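Local atomic coordinates of beta-glucoside phosphorylase BglX (Unidentified, PDB entry 5VQE), a protein that probably cleaves beta-glucosides by phosphorolysis, as a glycoside hydrolase family 3 enzyme, and binds a 2-fluoroglucose in its active site. Residues Arg184-Gly197 / Tyr227-Ala241. Sequence-based numbering, arbitrary orientation.
With G2F (2-deoxy-2-fluoro-alpha-D-glucopyranose), chain B.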
ATOM      1  N   ARG A 184      -8.486 -14.335  -2.805  1.00 14.10           N
ATOM      2  CA  ARG A 184      -9.638 -15.173  -2.487  1.00 16.88           C
ATOM      3  C   ARG A 184      -9.293 -16.650  -2.566  1.00 19.20           C
ATOM      4  O   ARG A 184      -9.942 -17.479  -1.915  1.00 17.35           O
ATOM      5  CB  ARG A 184     -10.794 -14.850  -3.431  1.00 20.50           C
ATOM      6  CG  ARG A 184     -11.303 -13.445  -3.234  1.00 22.89           C
ATOM      7  CD  ARG A 184     -12.533 -13.129  -4.034  1.00 26.87           C
ATOM      8  NE  ARG A 184     -12.895 -11.748  -3.750  1.00 24.30           N
ATOM      9  CZ  ARG A 184     -12.940 -10.765  -4.638  1.00 22.36           C
ATOM     10  NH1 ARG A 184     -12.682 -10.977  -5.922  1.00 27.91           N
ATOM     11  NH2 ARG A 184     -13.264  -9.550  -4.226  1.00 23.75           N
ATOM     12  N   LYS A 185      -8.285 -17.000  -3.366  1.00 17.03           N
ATOM     13  CA  LYS A 185      -7.827 -18.378  -3.430  1.00 18.30           C
ATOM     14  C   LYS A 185      -7.298 -18.852  -2.082  1.00 18.23           C
ATOM     15  O   LYS A 185      -7.316 -20.057  -1.805  1.00 18.58           O
ATOM     16  CB  LYS A 185      -6.761 -18.497  -4.529  1.00 18.76           C
ATOM     17  CG  LYS A 185      -5.854 -19.710  -4.424  1.00 26.36           C
ATOM     18  CD  LYS A 185      -5.025 -19.909  -5.701  1.00 27.51           C
ATOM     19  CE  LYS A 185      -3.992 -21.028  -5.524  1.00 27.84           C
ATOM     20  NZ  LYS A 185      -3.213 -21.300  -6.773  1.00 29.94           N
ATOM     21  N   TRP A 186      -6.873 -17.930  -1.220  1.00 16.47           N
ATOM     22  CA  TRP A 186      -6.305 -18.278   0.073  1.00 17.97           C
ATOM     23  C   TRP A 186      -7.168 -17.816   1.240  1.00 15.33           C
ATOM     24  O   TRP A 186      -6.701 -17.812   2.381  1.00 16.82           O
ATOM     25  CB  TRP A 186      -4.883 -17.716   0.175  1.00 15.69           C
ATOM     26  CG  TRP A 186      -3.968 -18.367  -0.817  1.00 13.08           C
ATOM     27  CD1 TRP A 186      -3.675 -17.927  -2.073  1.00 16.65           C
ATOM     28  CD2 TRP A 186      -3.253 -19.593  -0.646  1.00 15.19           C
ATOM     29  NE1 TRP A 186      -2.815 -18.799  -2.694  1.00 18.55           N
ATOM     30  CE2 TRP A 186      -2.545 -19.834  -1.839  1.00 17.56           C
ATOM     31  CE3 TRP A 186      -3.146 -20.516   0.402  1.00 18.60           C
ATOM     32  CZ2 TRP A 186      -1.732 -20.951  -2.012  1.00 18.22           C
ATOM     33  CZ3 TRP A 186      -2.340 -21.629   0.224  1.00 18.13           C
ATOM     34  CH2 TRP A 186      -1.648 -21.836  -0.972  1.00 13.96           C
ATOM     35  N   GLY A 187      -8.425 -17.458   0.988  1.00 15.82           N
ATOM     36  CA  GLY A 187      -9.355 -17.186   2.070  1.00 17.18           C
ATOM     37  C   GLY A 187      -9.093 -15.895   2.809  1.00 17.71           C
ATOM     38  O   GLY A 187      -9.422 -15.786   3.997  1.00 18.80           O
ATOM     39  N   VAL A 188      -8.507 -14.907   2.139  1.00 14.14           N
ATOM     40  CA  VAL A 188      -8.152 -13.638   2.756  1.00 10.90           C
ATOM     41  C   VAL A 188      -9.042 -12.552   2.171  1.00 11.14           C
ATOM     42  O   VAL A 188      -9.124 -12.397   0.948  1.00 10.66           O
ATOM     43  CB  VAL A 188      -6.663 -13.316   2.544  1.00 10.94           C
ATOM     44  CG1 VAL A 188      -6.332 -11.901   3.020  1.00  9.33           C
ATOM     45  CG2 VAL A 188      -5.798 -14.340   3.286  1.00 11.73           C
ATOM     46  N   LEU A 189      -9.702 -11.807   3.048  1.00 10.99           N
ATOM     47  CA  LEU A 189     -10.524 -10.684   2.631  1.00 11.45           C
ATOM     48  C   LEU A 189      -9.654  -9.575   2.047  1.00 11.48           C
ATOM     49  O   LEU A 189      -8.522  -9.348   2.488  1.00 10.14           O
ATOM     50  CB  LEU A 189     -11.313 -10.146   3.821  1.00 10.77           C
ATOM     51  CG  LEU A 189     -12.209 -11.119   4.590  1.00 13.44           C
ATOM     52  CD1 LEU A 189     -12.765 -10.454   5.856  1.00 17.34           C
ATOM     53  CD2 LEU A 189     -13.338 -11.622   3.717  1.00 13.56           C
ATOM     54  N   THR A 190     -10.193  -8.870   1.052  1.00 10.63           N
ATOM     55  CA  THR A 190      -9.506  -7.735   0.453  1.00 11.43           C
ATOM     56  C   THR A 190     -10.202  -6.422   0.797  1.00 12.67           C
ATOM     57  O   THR A 190     -11.355  -6.391   1.241  1.00 11.77           O
ATOM     58  CB  THR A 190      -9.414  -7.869  -1.072  1.00 10.66           C
ATOM     59  OG1 THR A 190     -10.715  -7.729  -1.649  1.00 12.36           O
ATOM     60  CG2 THR A 190      -8.801  -9.206  -1.468  1.00 12.74           C
ATOM     61  N   THR A 191      -9.465  -5.331   0.575  1.00  9.55           N
ATOM     62  CA  THR A 191      -9.869  -3.977   0.953  1.00  9.39           C
ATOM     63  C   THR A 191      -9.512  -3.043  -0.187  1.00 11.15           C
ATOM     64  O   THR A 191      -8.325  -2.808  -0.430  1.00 13.47           O
ATOM     65  CB  THR A 191      -9.143  -3.518   2.218  1.00 10.59           C
ATOM     66  OG1 THR A 191      -9.202  -4.545   3.209  1.00 10.69           O
ATOM     67  CG2 THR A 191      -9.754  -2.215   2.778  1.00 11.51           C
ATOM     68  N   ILE A 192     -10.503  -2.481  -0.866  1.00 11.07           N
ATOM     69  CA  ILE A 192     -10.202  -1.443  -1.847  1.00 11.05           C
ATOM     70  C   ILE A 192     -10.038  -0.108  -1.132  1.00  8.69           C
ATOM     71  O   ILE A 192     -10.855   0.261  -0.278  1.00 10.37           O
ATOM     72  CB  ILE A 192     -11.279  -1.382  -2.944  1.00  9.71           C
ATOM     73  CG1 ILE A 192     -12.698  -1.279  -2.359  1.00 10.79           C
ATOM     74  CG2 ILE A 192     -11.134  -2.588  -3.873  1.00 10.67           C
ATOM     75  CD1 ILE A 192     -13.793  -1.148  -3.439  1.00 14.26           C
ATOM     76  N   LYS A 193      -8.962   0.608  -1.470  1.00 10.45           N
ATOM     77  CA  LYS A 193      -8.581   1.865  -0.831  1.00 11.36           C
ATOM     78  C   LYS A 193      -7.887   2.727  -1.878  1.00 10.88           C
ATOM     79  O   LYS A 193      -7.426   2.213  -2.899  1.00  8.74           O
ATOM     80  CB  LYS A 193      -7.674   1.613   0.389  1.00 10.66           C
ATOM     81  CG  LYS A 193      -6.292   1.032   0.069  1.00  9.67           C
ATOM     82  CD  LYS A 193      -5.536   0.670   1.350  1.00 11.20           C
ATOM     83  CE  LYS A 193      -4.075   0.355   1.085  1.00 10.73           C
ATOM     84  NZ  LYS A 193      -3.351  -0.174   2.287  1.00 11.96           N
ATOM     85  N   HIS A 194      -7.804   4.045  -1.654  1.00 10.46           N
ATOM     86  CA  HIS A 194      -8.292   4.795  -0.494  1.00 13.54           C
ATOM     87  C   HIS A 194      -9.489   5.669  -0.904  1.00 11.88           C
ATOM     88  O   HIS A 194      -9.327   6.627  -1.649  1.00 10.14           O
ATOM     89  CB  HIS A 194      -7.185   5.697   0.062  1.00  9.30           C
ATOM     90  CG  HIS A 194      -5.923   4.971   0.428  1.00 12.21           C
ATOM     91  ND1 HIS A 194      -4.905   4.744  -0.475  1.00 11.79           N
ATOM     92  CD2 HIS A 194      -5.505   4.444   1.604  1.00 12.52           C
ATOM     93  CE1 HIS A 194      -3.919   4.097   0.126  1.00 11.79           C
ATOM     94  NE2 HIS A 194      -4.255   3.908   1.389  1.00 12.05           N
ATOM     95  N   PHE A 195     -10.666   5.343  -0.435  1.00  9.46           N
ATOM     96  CA  PHE A 195     -11.870   6.024  -0.894  1.00 10.83           C
ATOM     97  C   PHE A 195     -11.988   7.388  -0.212  1.00 12.08           C
ATOM     98  O   PHE A 195     -11.753   7.499   0.995  1.00 10.93           O
ATOM     99  CB  PHE A 195     -13.085   5.158  -0.591  1.00  9.42           C
ATOM    100  CG  PHE A 195     -14.410   5.829  -0.845  1.00 11.37           C
ATOM    101  CD1 PHE A 195     -15.085   6.459   0.182  1.00 11.00           C
ATOM    102  CD2 PHE A 195     -15.002   5.779  -2.102  1.00 11.44           C
ATOM    103  CE1 PHE A 195     -16.306   7.064  -0.041  1.00 13.17           C
ATOM    104  CE2 PHE A 195     -16.226   6.388  -2.328  1.00 12.09           C
ATOM    105  CZ  PHE A 195     -16.870   7.031  -1.296  1.00 10.21           C
ATOM    106  N   PRO A 196     -12.389   8.447  -0.941  1.00  8.59           N
ATOM    107  CA  PRO A 196     -12.913   8.550  -2.305  1.00  9.29           C
ATOM    108  C   PRO A 196     -11.881   8.668  -3.422  1.00 13.64           C
ATOM    109  O   PRO A 196     -12.278   8.907  -4.564  1.00 13.76           O
ATOM    110  CB  PRO A 196     -13.757   9.828  -2.233  1.00 11.95           C
ATOM    111  CG  PRO A 196     -13.002  10.683  -1.319  1.00 11.46           C
ATOM    112  CD  PRO A 196     -12.534   9.726  -0.230  1.00 12.77           C
ATOM    113  N   GLY A 197     -10.596   8.527  -3.109  1.00 12.76           N
ATOM    114  CA  GLY A 197      -9.598   8.381  -4.146  1.00 12.60           C
ATOM    115  C   GLY A 197      -8.402   9.295  -4.022  1.00 12.06           C
ATOM    116  O   GLY A 197      -8.508  10.506  -4.237  1.00 13.00           O
ATOM    117  N   TYR A 227     -14.292   2.189  -8.567  1.00 10.27           N
ATOM    118  CA  TYR A 227     -14.970   1.659  -7.389  1.00 10.50           C
ATOM    119  C   TYR A 227     -16.158   0.787  -7.783  1.00 12.50           C
ATOM    120  O   TYR A 227     -16.324  -0.318  -7.254  1.00 10.79           O
ATOM    121  CB  TYR A 227     -15.382   2.804  -6.460  1.00 11.42           C
ATOM    122  CG  TYR A 227     -14.228   3.181  -5.567  1.00 12.90           C
ATOM    123  CD1 TYR A 227     -13.347   4.194  -5.922  1.00 12.67           C
ATOM    124  CD2 TYR A 227     -13.978   2.468  -4.397  1.00 14.89           C
ATOM    125  CE1 TYR A 227     -12.268   4.505  -5.124  1.00 15.71           C
ATOM    126  CE2 TYR A 227     -12.903   2.780  -3.590  1.00 12.94           C
ATOM    127  CZ  TYR A 227     -12.050   3.785  -3.960  1.00 11.59           C
ATOM    128  OH  TYR A 227     -10.977   4.080  -3.162  1.00 12.26           O
ATOM    129  N   GLN A 228     -16.969   1.239  -8.744  1.00 10.10           N
ATOM    130  CA  GLN A 228     -18.095   0.426  -9.191  1.00 13.47           C
ATOM    131  C   GLN A 228     -17.629  -0.928  -9.710  1.00 13.89           C
ATOM    132  O   GLN A 228     -18.247  -1.956  -9.415  1.00 13.04           O
ATOM    133  CB  GLN A 228     -18.901   1.169 -10.261  1.00 15.07           C
ATOM    134  CG  GLN A 228     -19.772   2.285  -9.699  1.00 20.35           C
ATOM    135  CD  GLN A 228     -20.561   3.014 -10.771  1.00 27.67           C
ATOM    136  OE1 GLN A 228     -19.989   3.626 -11.676  1.00 31.95           O
ATOM    137  NE2 GLN A 228     -21.879   2.946 -10.678  1.00 28.47           N
ATOM    138  N   ALA A 229     -16.521  -0.957 -10.456  1.00 15.38           N
ATOM    139  CA  ALA A 229     -16.059  -2.212 -11.043  1.00 14.42           C
ATOM    140  C   ALA A 229     -15.595  -3.201  -9.981  1.00 15.39           C
ATOM    141  O   ALA A 229     -15.857  -4.405 -10.093  1.00 12.89           O
ATOM    142  CB  ALA A 229     -14.930  -1.945 -12.038  1.00 16.12           C
ATOM    143  N   LEU A 230     -14.877  -2.724  -8.960  1.00 10.06           N
ATOM    144  CA  LEU A 230     -14.414  -3.620  -7.906  1.00 10.66           C
ATOM    145  C   LEU A 230     -15.557  -4.036  -6.986  1.00 13.32           C
ATOM    146  O   LEU A 230     -15.562  -5.157  -6.465  1.00 14.93           O
ATOM    147  CB  LEU A 230     -13.295  -2.949  -7.110  1.00 10.94           C
ATOM    148  CG  LEU A 230     -11.881  -3.154  -7.680  1.00 11.66           C
ATOM    149  CD1 LEU A 230     -11.437  -4.607  -7.525  1.00 13.87           C
ATOM    150  CD2 LEU A 230     -11.812  -2.736  -9.132  1.00 13.92           C
ATOM    151  N   ILE A 231     -16.527  -3.152  -6.767  1.00 11.35           N
ATOM    152  CA  ILE A 231     -17.693  -3.517  -5.971  1.00 13.08           C
ATOM    153  C   ILE A 231     -18.445  -4.657  -6.643  1.00 14.21           C
ATOM    154  O   ILE A 231     -18.785  -5.662  -6.011  1.00 13.20           O
ATOM    155  CB  ILE A 231     -18.590  -2.288  -5.753  1.00 11.12           C
ATOM    156  CG1 ILE A 231     -17.886  -1.292  -4.825  1.00 13.14           C
ATOM    157  CG2 ILE A 231     -19.936  -2.688  -5.170  1.00 13.65           C
ATOM    158  CD1 ILE A 231     -18.521   0.085  -4.789  1.00 13.21           C
ATOM    159  N   GLU A 232     -18.707  -4.522  -7.944  1.00 13.25           N
ATOM    160  CA  GLU A 232     -19.412  -5.578  -8.658  1.00 14.89           C
ATOM    161  C   GLU A 232     -18.600  -6.859  -8.693  1.00 16.32           C
ATOM    162  O   GLU A 232     -19.172  -7.956  -8.688  1.00 18.15           O
ATOM    163  CB  GLU A 232     -19.749  -5.115 -10.074  1.00 17.95           C
ATOM    164  CG  GLU A 232     -20.644  -3.882 -10.109  1.00 26.80           C
ATOM    165  CD  GLU A 232     -21.871  -4.028  -9.225  1.00 32.68           C
ATOM    166  OE1 GLU A 232     -22.551  -5.072  -9.323  1.00 41.21           O
ATOM    167  OE2 GLU A 232     -22.143  -3.106  -8.420  1.00 34.83           O
ATOM    168  N   ASP A 233     -17.271  -6.744  -8.708  1.00 13.60           N
ATOM    169  CA  ASP A 233     -16.393  -7.907  -8.695  1.00 14.39           C
ATOM    170  C   ASP A 233     -16.421  -8.644  -7.362  1.00 15.24           C
ATOM    171  O   ASP A 233     -15.882  -9.753  -7.283  1.00 15.23           O
ATOM    172  CB  ASP A 233     -14.963  -7.459  -9.046  1.00 15.73           C
ATOM    173  CG  ASP A 233     -13.961  -8.620  -9.121  1.00 25.39           C
ATOM    174  OD1 ASP A 233     -14.140  -9.532  -9.960  1.00 18.79           O
ATOM    175  OD2 ASP A 233     -12.969  -8.595  -8.359  1.00 23.32           O
ATOM    176  N   GLY A 234     -17.036  -8.075  -6.326  1.00 16.75           N
ATOM    177  CA  GLY A 234     -17.166  -8.744  -5.043  1.00 16.50           C
ATOM    178  C   GLY A 234     -16.221  -8.282  -3.951  1.00 15.04           C
ATOM    179  O   GLY A 234     -16.038  -9.011  -2.969  1.00 10.73           O
ATOM    180  N   ALA A 235     -15.631  -7.098  -4.075  1.00 13.01           N
ATOM    181  CA  ALA A 235     -14.780  -6.572  -3.021  1.00 14.85           C
ATOM    182  C   ALA A 235     -15.472  -6.680  -1.668  1.00 12.52           C
ATOM    183  O   ALA A 235     -16.613  -6.238  -1.499  1.00 13.88           O
ATOM    184  CB  ALA A 235     -14.425  -5.121  -3.328  1.00 11.34           C
ATOM    185  N   GLU A 236     -14.776  -7.286  -0.702  1.00 11.14           N
ATOM    186  CA  GLU A 236     -15.398  -7.593   0.580  1.00 10.91           C
ATOM    187  C   GLU A 236     -15.437  -6.376   1.493  1.00 10.33           C
ATOM    188  O   GLU A 236     -16.437  -6.154   2.183  1.00 10.22           O
ATOM    189  CB  GLU A 236     -14.664  -8.734   1.269  1.00 10.81           C
ATOM    190  CG  GLU A 236     -14.714 -10.047   0.502  1.00 13.46           C
ATOM    191  CD  GLU A 236     -13.594 -10.207  -0.498  1.00 19.86           C
ATOM    192  OE1 GLU A 236     -12.780  -9.267  -0.667  1.00 17.81           O
ATOM    193  OE2 GLU A 236     -13.530 -11.288  -1.123  1.00 21.20           O
ATOM    194  N   THR A 237     -14.364  -5.586   1.512  1.00  8.64           N
ATOM    195  CA  THR A 237     -14.264  -4.448   2.407  1.00 10.29           C
ATOM    196  C   THR A 237     -13.704  -3.265   1.631  1.00 10.98           C
ATOM    197  O   THR A 237     -13.110  -3.422   0.557  1.00  9.95           O
ATOM    198  CB  THR A 237     -13.385  -4.743   3.638  1.00 10.11           C
ATOM    199  OG1 THR A 237     -11.993  -4.648   3.295  1.00 10.73           O
ATOM    200  CG2 THR A 237     -13.680  -6.138   4.222  1.00 11.82           C
ATOM    201  N   LEU A 238     -13.918  -2.078   2.191  1.00  7.87           N
ATOM    202  CA  LEU A 238     -13.495  -0.820   1.601  1.00  9.55           C
ATOM    203  C   LEU A 238     -12.973   0.081   2.710  1.00  8.43           C
ATOM    204  O   LEU A 238     -13.534   0.112   3.811  1.00  8.40           O
ATOM    205  CB  LEU A 238     -14.658  -0.158   0.852  1.00  8.97           C
ATOM    206  CG  LEU A 238     -14.468   1.247   0.282  1.00 10.12           C
ATOM    207  CD1 LEU A 238     -15.275   1.391  -0.989  1.00 12.36           C
ATOM    208  CD2 LEU A 238     -14.886   2.310   1.292  1.00 10.89           C
ATOM    209  N   MET A 239     -11.902   0.805   2.427  1.00  8.29           N
ATOM    210  CA  MET A 239     -11.294   1.697   3.408  1.00  8.50           C
ATOM    211  C   MET A 239     -11.603   3.140   3.032  1.00  9.66           C
ATOM    212  O   MET A 239     -11.192   3.616   1.966  1.00 10.95           O
ATOM    213  CB  MET A 239      -9.786   1.476   3.510  1.00  8.79           C
ATOM    214  CG  MET A 239      -9.136   2.332   4.591  1.00 10.72           C
ATOM    215  SD  MET A 239      -7.386   2.000   4.832  1.00 13.42           S
ATOM    216  CE  MET A 239      -7.442   0.446   5.688  1.00 11.92           C
ATOM    217  N   SER A 240     -12.327   3.825   3.910  1.00  8.91           N
ATOM    218  CA  SER A 240     -12.672   5.230   3.726  1.00 11.20           C
ATOM    219  C   SER A 240     -11.604   6.098   4.380  1.00  9.33           C
ATOM    220  O   SER A 240     -11.399   6.035   5.598  1.00 10.48           O
ATOM    221  CB  SER A 240     -14.054   5.514   4.317  1.00 11.21           C
ATOM    222  OG  SER A 240     -14.475   6.843   4.015  1.00 11.92           O
ATOM    223  N   ALA A 241     -10.922   6.900   3.579  1.00  9.47           N
ATOM    224  CA  ALA A 241      -9.716   7.580   4.014  1.00 11.53           C
ATOM    225  C   ALA A 241     -10.001   9.053   4.267  1.00 12.42           C
ATOM    226  O   ALA A 241     -11.129   9.528   4.140  1.00 12.41           O
ATOM    227  CB  ALA A 241      -8.602   7.389   2.987  1.00 13.63           C
TER
HETATM  228  C1  G2F B 601      -4.045   4.333   6.591  1.00 13.43           C
HETATM  229  C2  G2F B 601      -3.367   4.177   5.191  1.00 16.96           C
HETATM  230  C3  G2F B 601      -3.794   2.799   4.603  1.00 11.41           C
HETATM  231  C4  G2F B 601      -3.426   1.685   5.630  1.00 13.57           C
HETATM  232  C5  G2F B 601      -4.151   2.006   6.981  1.00 12.95           C
HETATM  233  C6  G2F B 601      -3.760   0.953   8.093  1.00 13.96           C
HETATM  234  O3  G2F B 601      -3.006   2.559   3.467  1.00 11.73           O
HETATM  235  O4  G2F B 601      -3.968   0.481   5.155  1.00  9.24           O
HETATM  236  O5  G2F B 601      -3.697   3.268   7.441  1.00 12.31           O
HETATM  237  O6  G2F B 601      -2.364   0.876   8.158  1.00 14.50           O
HETATM  238  F2  G2F B 601      -3.789   5.156   4.361  1.00 13.36           F
HETATM  239  O   HOH W   1     -12.962  -7.491  -5.851  1.00 21.71           O
HETATM  240  O   HOH W   2     -11.624 -13.145   0.170  1.00 22.83           O
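Ile192 is the main bump of this contact: its CD1 fills a hollow between Tyr227, Ala235 and Leu238, lying 3.7 Å from Tyr227 CD2, while its CG2 rests on Leu230. With chi1 at 52°, CG1 sits between the backbone N and the carbonyl carbon, which leaves both branches pointed at helix 216-232; small Ala235 leaves room for the methyl. Farther along, Phe195 sets its edge over the face of Tyr227, planes 80° apart, and its CB packs against Leu238 CD2. The helical turn 227-232 runs antiparallel to strand 191-193, consistent with the beta-alpha-beta arrangement of the family's TIM barrel. Between the strands, Ile192 N bonds to Thr237 O and Ile192 O receives Met239 N at 3.0 Å. A beta bulge then shifts the register by one, so Phe195 N donates to Met239 O and Phe195 O accepts Ala241 N. At the other end, Glu236 OE1 accepts both Thr190 N and Thr190 OG1, the latter 2.8 Å away, while OE2 takes a nearly straight hydrogen bond (N-H...O 175°) from Arg184 NE, part of a salt bridge. Arginine suits this place, since its NH1 also reaches Asp233 weakly and its NH2 shares water 1 with that carboxylate. Gly234, with positive phi, closes the helix in a Schellman motif. Across the cis peptide, Lys193 NZ, also bonded to Tyr145 O and Glu146, donates to the sugar's O3 and O4; His194 NE2, its ND1 bonded to Asp150, shares a bond with O3. Paired charges thus occupy one end, sugar-binding groups the other, where Met239 SD and CE pack against the ligand.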